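Local coordinates for 2-hydroxyhepta-2,4-diene-1, 7-dioateisomerase (PDB 3R6O), which probably acts as a magnesium-dependent isomerase of the fumarylacetoacetate hydrolase family, working on 2-hydroxyhepta-2,4-diene-1,7-dioate or a related compound, at residues A208-V211 against R212-Y216; M257-G260 against F261-V265; S138-G141 against P142-V146. All blocks are in the same frame, centred on the assembly; numbering follows the deposited sequence. Where two conformers were deposited one is given.

Interaction 1: A208-V211 against R212-Y216; sequences AQVV and RGKGY
Gln209 is the N-cap residue of the short helix 210-214, and its side chain stacks on that of Arg212 one turn along. The helix lies beside the magnesium site of this member of the fumarylacetoacetate hydrolase family.

The polar stack comes first. The side chains of Gln209 and Arg212 run side by side in the same direction. The amide and guanidinium planes are 19° apart, and Gln209 OE1 sits 3.6 Å above the guanidinium plane, over its centre. Gln209 NE2 and Arg212 NH2 are both donors, so this is a stack of flat groups and not a hydrogen bond. A bend at chi2 of Gln209 (-93°) turns the amide over the guanidinium. The amide itself is held by the second subunit: NE2 donates to Pro129 O and OE1 accepts from Val131 N of that chain. The helix start is thus tied to the dimer interface.

Backbone bonds make the turn. Gly213 N donates to Gln209 O at 2.9 Å. Lys214 N is shared between a weak bond to Val210 O and a 3.3 Å bond to Val211 O.

The apolar contact runs along another side of the helix. Val210 CG1 meets Lys214 CE at 3.8 Å, and both side chains also touch Phe132 of strand 130-134. The Lys214 chain is extended as far as CE, then bends. Its NZ forms a salt bridge with the magnesium ligand Asp189 and a hydrogen bond with Thr191 OG1.

One water closes the N-terminal turn: it accepts from Arg212 N at 2.9 Å and donates to Gln209 OE1 at 3.0 Å.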
loop_
_atom_site.group_PDB
_atom_site.type_symbol
_atom_site.label_atom_id
_atom_site.label_comp_id
_atom_site.label_asym_id
_atom_site.label_seq_id
_atom_site.Cartn_x
_atom_site.Cartn_y
_atom_site.Cartn_z
ATOM N N ALA A 208 7.363 -15.429 -6.706
ATOM C CA ALA A 208 6.607 -15.628 -5.475
ATOM C C ALA A 208 5.436 -14.651 -5.598
ATOM O O ALA A 208 5.569 -13.600 -6.243
ATOM C CB ALA A 208 7.458 -15.276 -4.258
ATOM N N GLN A 209 4.312 -14.958 -4.974
ATOM C CA GLN A 209 3.165 -14.024 -5.021
ATOM C C GLN A 209 2.827 -13.537 -3.640
ATOM O O GLN A 209 1.686 -13.725 -3.144
ATOM C CB GLN A 209 1.975 -14.707 -5.698
ATOM C CG GLN A 209 2.181 -15.088 -7.168
ATOM C CD GLN A 209 1.692 -14.019 -8.172
ATOM O OE1 GLN A 209 1.349 -12.884 -7.804
ATOM N NE2 GLN A 209 1.664 -14.385 -9.433
ATOM N N VAL A 210 3.810 -12.890 -3.008
ATOM C CA VAL A 210 3.682 -12.583 -1.599
ATOM C C VAL A 210 2.595 -11.543 -1.344
ATOM O O VAL A 210 1.837 -11.659 -0.378
ATOM C CB VAL A 210 5.026 -12.181 -0.950
ATOM C CG1 VAL A 210 4.823 -11.907 0.504
ATOM C CG2 VAL A 210 6.049 -13.330 -1.105
ATOM N N VAL A 211 2.504 -10.516 -2.198
ATOM C CA VAL A 211 1.435 -9.555 -2.095
ATOM C C VAL A 211 0.052 -10.206 -2.143
ATOM O O VAL A 211 -0.782 -9.954 -1.259
ATOM C CB VAL A 211 1.543 -8.418 -3.187
ATOM C CG1 VAL A 211 0.252 -7.580 -3.227
ATOM C CG2 VAL A 211 2.762 -7.539 -2.891
ATOM N N ARG A 212 -0.168 -11.053 -3.135
ATOM C CA ARG A 212 -1.401 -11.846 -3.254
ATOM C C ARG A 212 -1.719 -12.643 -1.987
ATOM O O ARG A 212 -2.850 -12.584 -1.473
ATOM C CB ARG A 212 -1.350 -12.789 -4.469
ATOM C CG ARG A 212 -2.680 -13.453 -4.791
ATOM C CD ARG A 212 -2.570 -14.273 -6.044
ATOM N NE ARG A 212 -2.604 -13.429 -7.239
ATOM C CZ ARG A 212 -2.191 -13.795 -8.443
ATOM N NH1 ARG A 212 -2.323 -12.938 -9.473
ATOM N NH2 ARG A 212 -1.590 -14.977 -8.630
ATOM N N GLY A 213 -0.702 -13.329 -1.476
ATOM C CA GLY A 213 -0.869 -14.188 -0.312
ATOM C C GLY A 213 -1.184 -13.481 0.995
ATOM O O GLY A 213 -1.800 -14.038 1.873
ATOM N N LYS A 214 -0.790 -12.231 1.096
ATOM C CA LYS A 214 -0.991 -11.492 2.311
ATOM C C LYS A 214 -2.089 -10.450 2.196
ATOM O O LYS A 214 -2.315 -9.695 3.150
ATOM C CB LYS A 214 0.318 -10.826 2.692
ATOM C CG LYS A 214 1.335 -11.772 3.323
ATOM C CD LYS A 214 2.654 -11.084 3.624
ATOM C CE LYS A 214 3.712 -12.060 4.180
ATOM N NZ LYS A 214 3.248 -12.721 5.447
ATOM N N GLY A 215 -2.692 -10.336 1.023
ATOM C CA GLY A 215 -3.484 -9.137 0.697
ATOM C C GLY A 215 -5.012 -9.225 0.624
ATOM O O GLY A 215 -5.684 -8.208 0.336
ATOM N N TYR A 216 -5.567 -10.403 0.817
ATOM C CA TYR A 216 -7.027 -10.586 0.691
ATOM C C TYR A 216 -7.774 -9.802 1.791
ATOM O O TYR A 216 -7.209 -9.645 2.876
ATOM C CB TYR A 216 -7.360 -12.033 0.888
ATOM C CG TYR A 216 -7.081 -12.966 -0.283
ATOM C CD1 TYR A 216 -8.093 -13.289 -1.172
ATOM C CD2 TYR A 216 -5.834 -13.541 -0.472
ATOM C CE1 TYR A 216 -7.897 -14.189 -2.188
ATOM C CE2 TYR A 216 -5.627 -14.472 -1.536
ATOM C CZ TYR A 216 -6.668 -14.762 -2.365
ATOM O OH TYR A 216 -6.551 -15.643 -3.409
HETATM O O HOH W 1 1.668 -11.295 -5.312
#

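Interaction 2: M257-G260 against F261-V265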
loop_
_atom_site.group_PDB
_atom_site.type_symbol
_atom_site.label_atom_id
_atom_site.label_comp_id
_atom_site.label_asym_id
_atom_site.label_seq_id
_atom_site.Cartn_x
_atom_site.Cartn_y
_atom_site.Cartn_z
ATOM N N MET A 257 12.792 -9.760 19.476
ATOM C CA MET A 257 12.893 -9.180 18.151
ATOM C C MET A 257 14.366 -9.002 17.769
ATOM O O MET A 257 15.181 -8.472 18.509
ATOM C CB MET A 257 12.144 -7.869 18.078
ATOM C CG MET A 257 10.638 -7.987 18.259
ATOM S SD MET A 257 9.935 -6.385 18.752
ATOM C CE MET A 257 9.851 -5.567 17.189
ATOM N N THR A 258 14.693 -9.482 16.583
ATOM C CA THR A 258 16.016 -9.281 16.009
ATOM C C THR A 258 16.221 -7.772 15.848
ATOM O O THR A 258 17.220 -7.210 16.276
ATOM C CB THR A 258 16.062 -9.935 14.634
ATOM O OG1 THR A 258 15.842 -11.338 14.772
ATOM C CG2 THR A 258 17.367 -9.649 13.930
ATOM N N LEU A 259 15.240 -7.119 15.247
ATOM C CA LEU A 259 15.209 -5.675 15.229
ATOM C C LEU A 259 14.141 -5.174 16.192
ATOM O O LEU A 259 12.941 -5.385 15.959
ATOM C CB LEU A 259 14.887 -5.203 13.827
ATOM C CG LEU A 259 15.920 -5.507 12.751
ATOM C CD1 LEU A 259 15.468 -4.791 11.469
ATOM C CD2 LEU A 259 17.304 -5.016 13.180
ATOM N N GLY A 260 14.561 -4.461 17.233
ATOM C CA GLY A 260 13.605 -3.811 18.148
ATOM C C GLY A 260 12.777 -2.729 17.481
ATOM O O GLY A 260 13.086 -2.291 16.348
ATOM N N PHE A 261 11.729 -2.283 18.176
ATOM C CA PHE A 261 10.811 -1.233 17.642
ATOM C C PHE A 261 11.511 -0.029 16.992
ATOM O O PHE A 261 11.162 0.390 15.868
ATOM C CB PHE A 261 9.855 -0.714 18.729
ATOM C CG PHE A 261 8.784 -1.687 19.124
ATOM C CD1 PHE A 261 7.782 -2.082 18.197
ATOM C CD2 PHE A 261 8.750 -2.213 20.403
ATOM C CE1 PHE A 261 6.792 -2.984 18.580
ATOM C CE2 PHE A 261 7.760 -3.104 20.793
ATOM C CZ PHE A 261 6.775 -3.496 19.883
ATOM N N ALA A 262 12.510 0.518 17.672
ATOM C CA ALA A 262 13.209 1.679 17.149
ATOM C C ALA A 262 13.956 1.338 15.859
ATOM O O ALA A 262 13.887 2.066 14.881
ATOM C CB ALA A 262 14.149 2.299 18.255
ATOM N N GLU A 263 14.617 0.194 15.843
ATOM C CA GLU A 263 15.367 -0.256 14.679
ATOM C C GLU A 263 14.474 -0.642 13.507
ATOM O O GLU A 263 14.877 -0.488 12.350
ATOM C CB GLU A 263 16.232 -1.454 15.051
ATOM C CG GLU A 263 17.333 -1.181 15.998
ATOM C CD GLU A 263 17.997 -2.480 16.471
ATOM O OE1 GLU A 263 17.390 -3.247 17.288
ATOM O OE2 GLU A 263 19.136 -2.722 16.006
ATOM N N VAL A 264 13.295 -1.175 13.812
ATOM C CA VAL A 264 12.221 -1.401 12.813
ATOM C C VAL A 264 11.863 -0.095 12.092
ATOM O O VAL A 264 11.934 -0.019 10.865
ATOM C CB VAL A 264 10.994 -2.069 13.451
ATOM C CG1 VAL A 264 9.764 -2.059 12.506
ATOM C CG2 VAL A 264 11.319 -3.549 13.802
ATOM N N VAL A 265 11.582 0.955 12.865
ATOM C CA VAL A 265 11.218 2.241 12.282
ATOM C C VAL A 265 12.362 2.823 11.437
ATOM O O VAL A 265 12.134 3.333 10.322
ATOM C CB VAL A 265 10.776 3.232 13.358
ATOM C CG1 VAL A 265 10.620 4.637 12.766
ATOM C CG2 VAL A 265 9.471 2.753 14.017
#
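Met257 lays its thioether end over one face of the Phe261 ring, in a Met-aromatic contact at the start of helix 261-269. SD is 4.4 Å from the ring centroid and 10° off the ring normal. The methyl CE adds a CH-pi contact to the same ring, displaced toward its rim. The two side chains cross at about a right angle. The bend at chi3 of Met257 (80°) brings CE back toward the helix, where it also meets Val264 CG2 at 4.2 Å.

Gly260 is the N-cap residue. Its O accepts from Val264 N at 2.8 Å, the i to i+4 bond that opens the helix. Its N donates to Glu263 OE1 at 3.1 Å, from above the carboxylate plane. The Glu263 side chain therefore reaches back to the residue before the helix. Leu259 lies across Glu263, and its CB packs on Val264 CG2 at 3.9 Å.

Further out, Arg174 forms a salt bridge with Glu263 OE2, so the two carboxylate oxygens have different partners. Asn112 OD1 takes the N-H of Leu259. Tyr184 meets the Phe261 ring edge-to-face, and Ile161 and Val163 of strand 155-165 pack against it.

The chemistry is thus divided: the Phe261 ring, with Met257 on one face, packs on strand 155-165, while a carboxylate, probably ionised beside Arg174, holds the N-H of the N-cap residue Gly260.

Interaction 3: S138-G141 against P142-V146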
loop_
_atom_site.group_PDB
_atom_site.type_symbol
_atom_site.label_atom_id
_atom_site.label_comp_id
_atom_site.label_asym_id
_atom_site.label_seq_id
_atom_site.Cartn_x
_atom_site.Cartn_y
_atom_site.Cartn_z
ATOM N N SER A 138 -7.029 -5.217 3.315
ATOM C CA SER A 138 -6.986 -6.396 4.158
ATOM C C SER A 138 -7.361 -6.086 5.623
ATOM O O SER A 138 -7.676 -7.019 6.376
ATOM C CB SER A 138 -5.627 -7.092 4.126
ATOM O OG SER A 138 -4.574 -6.311 4.683
ATOM N N ILE A 139 -7.274 -4.800 6.007
ATOM C CA ILE A 139 -7.457 -4.369 7.386
ATOM C C ILE A 139 -8.834 -4.790 7.854
ATOM O O ILE A 139 -9.822 -4.738 7.085
ATOM C CB ILE A 139 -7.322 -2.826 7.546
ATOM C CG1 ILE A 139 -5.857 -2.410 7.474
ATOM C CG2 ILE A 139 -8.059 -2.293 8.849
ATOM C CD1 ILE A 139 -4.970 -2.818 8.696
ATOM N N SER A 140 -8.865 -5.210 9.106
ATOM C CA SER A 140 -10.007 -5.848 9.702
ATOM C C SER A 140 -10.000 -5.634 11.195
ATOM O O SER A 140 -8.981 -5.252 11.788
ATOM C CB SER A 140 -9.953 -7.354 9.449
ATOM O OG SER A 140 -11.263 -7.802 9.345
ATOM N N GLY A 141 -11.130 -5.936 11.810
ATOM C CA GLY A 141 -11.335 -5.642 13.224
ATOM C C GLY A 141 -10.999 -6.783 14.158
ATOM O O GLY A 141 -10.769 -7.903 13.723
ATOM N N PRO A 142 -11.038 -6.527 15.464
ATOM C CA PRO A 142 -10.596 -7.509 16.467
ATOM C C PRO A 142 -11.525 -8.669 16.756
ATOM O O PRO A 142 -11.145 -9.563 17.519
ATOM C CB PRO A 142 -10.495 -6.657 17.728
ATOM C CG PRO A 142 -11.545 -5.644 17.522
ATOM C CD PRO A 142 -11.374 -5.246 16.107
ATOM N N ARG A 143 -12.747 -8.627 16.213
ATOM C CA ARG A 143 -13.687 -9.709 16.386
ATOM C C ARG A 143 -14.235 -10.194 15.059
ATOM O O ARG A 143 -15.178 -10.980 15.020
ATOM C CB ARG A 143 -14.834 -9.285 17.323
ATOM C CG ARG A 143 -14.391 -9.067 18.744
ATOM C CD ARG A 143 -15.552 -9.145 19.746
ATOM N NE ARG A 143 -15.231 -10.013 20.878
ATOM C CZ ARG A 143 -15.636 -11.280 21.024
ATOM N NH1 ARG A 143 -16.400 -11.882 20.119
ATOM N NH2 ARG A 143 -15.269 -11.956 22.101
ATOM N N ASP A 144 -13.620 -9.752 13.972
ATOM C CA ASP A 144 -14.113 -10.036 12.657
ATOM C C ASP A 144 -13.570 -11.363 12.144
ATOM O O ASP A 144 -12.412 -11.714 12.404
ATOM C CB ASP A 144 -13.708 -8.917 11.692
ATOM C CG ASP A 144 -14.396 -7.599 11.999
ATOM O OD1 ASP A 144 -15.381 -7.584 12.772
ATOM O OD2 ASP A 144 -13.969 -6.584 11.417
ATOM N N ALA A 145 -14.378 -12.057 11.357
ATOM C CA ALA A 145 -13.969 -13.317 10.803
ATOM C C ALA A 145 -12.794 -13.143 9.856
ATOM O O ALA A 145 -12.701 -12.142 9.127
ATOM C CB ALA A 145 -15.096 -13.998 10.084
ATOM N N VAL A 146 -11.903 -14.118 9.892
ATOM C CA VAL A 146 -10.932 -14.343 8.813
ATOM C C VAL A 146 -11.564 -15.285 7.810
ATOM O O VAL A 146 -12.092 -16.332 8.181
ATOM C CB VAL A 146 -9.648 -14.996 9.355
ATOM C CG1 VAL A 146 -8.711 -15.437 8.179
ATOM C CG2 VAL A 146 -8.954 -13.986 10.282
HETATM O O HOH W 2 -10.434 -9.703 11.643
#
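Asp144 turns its carboxylate back toward Gly141, across a type I beta turn that runs from Gly141 to Asp144. Its OD2 accepts from Gly141 N at 2.9 Å. The N-H comes from above the carboxylate plane, 47° out of it, and the bond is bent, at 138°. CG lies beside the backbone N of Asp144 (chi1 -67°), which brings OD2 to the N-H of Gly141. The return bond, Asp144 N to Gly141 O, is weak at 3.4 Å. Asp144 thus meets both polar backbone atoms of Gly141, the O only weakly.

The Ser140 hydroxyl approaches the root of the Asp144 side chain, with OG 3.6 Å from CB. It donates not to the carboxylate but to a water. That water in turn donates to Gly141 O at 2.8 Å and to Asp144 O at 2.9 Å. It joins the strand end to the far side of the turn. Pro142, the second residue of the turn, packs on Pro224.

The turn connects strand 139-140 to strand 146-148. On one side, Ser140 pairs with Thr222 next to strand 220-221, the parallel partner of 139-140. On the other, Pro142 bonds through its backbone to Arg315, and Val146 to Pro317 and His319, all on strand 312-320. The turn therefore carries the chain from the two-stranded sheet to strand 146-148, an outermost strand of the five-stranded sheet within this chain.

The three contacts are each local and follow one another along the chain, 138-146 first, then 208-216, then 257-265. Interaction 1 is nearest the metal site: the side chain of Lys214 is about 4 Å from the bound magnesium. In interaction 2 the side chain of Val264 is about 11 Å from the ion, and that of Met257 about 9 Å from the side chain of Glu160. In interaction 3 the side chain of Ser140 is about 11 Å from that of Asp189. Interactions 1 and 3 touch, where Tyr216 O packs on Ser138 CB at 3.3 Å. Interaction 2 stands apart, its nearest atoms about 14 Å from interaction 1 and about 15 Å from interaction 3, which lies across the chain's centre.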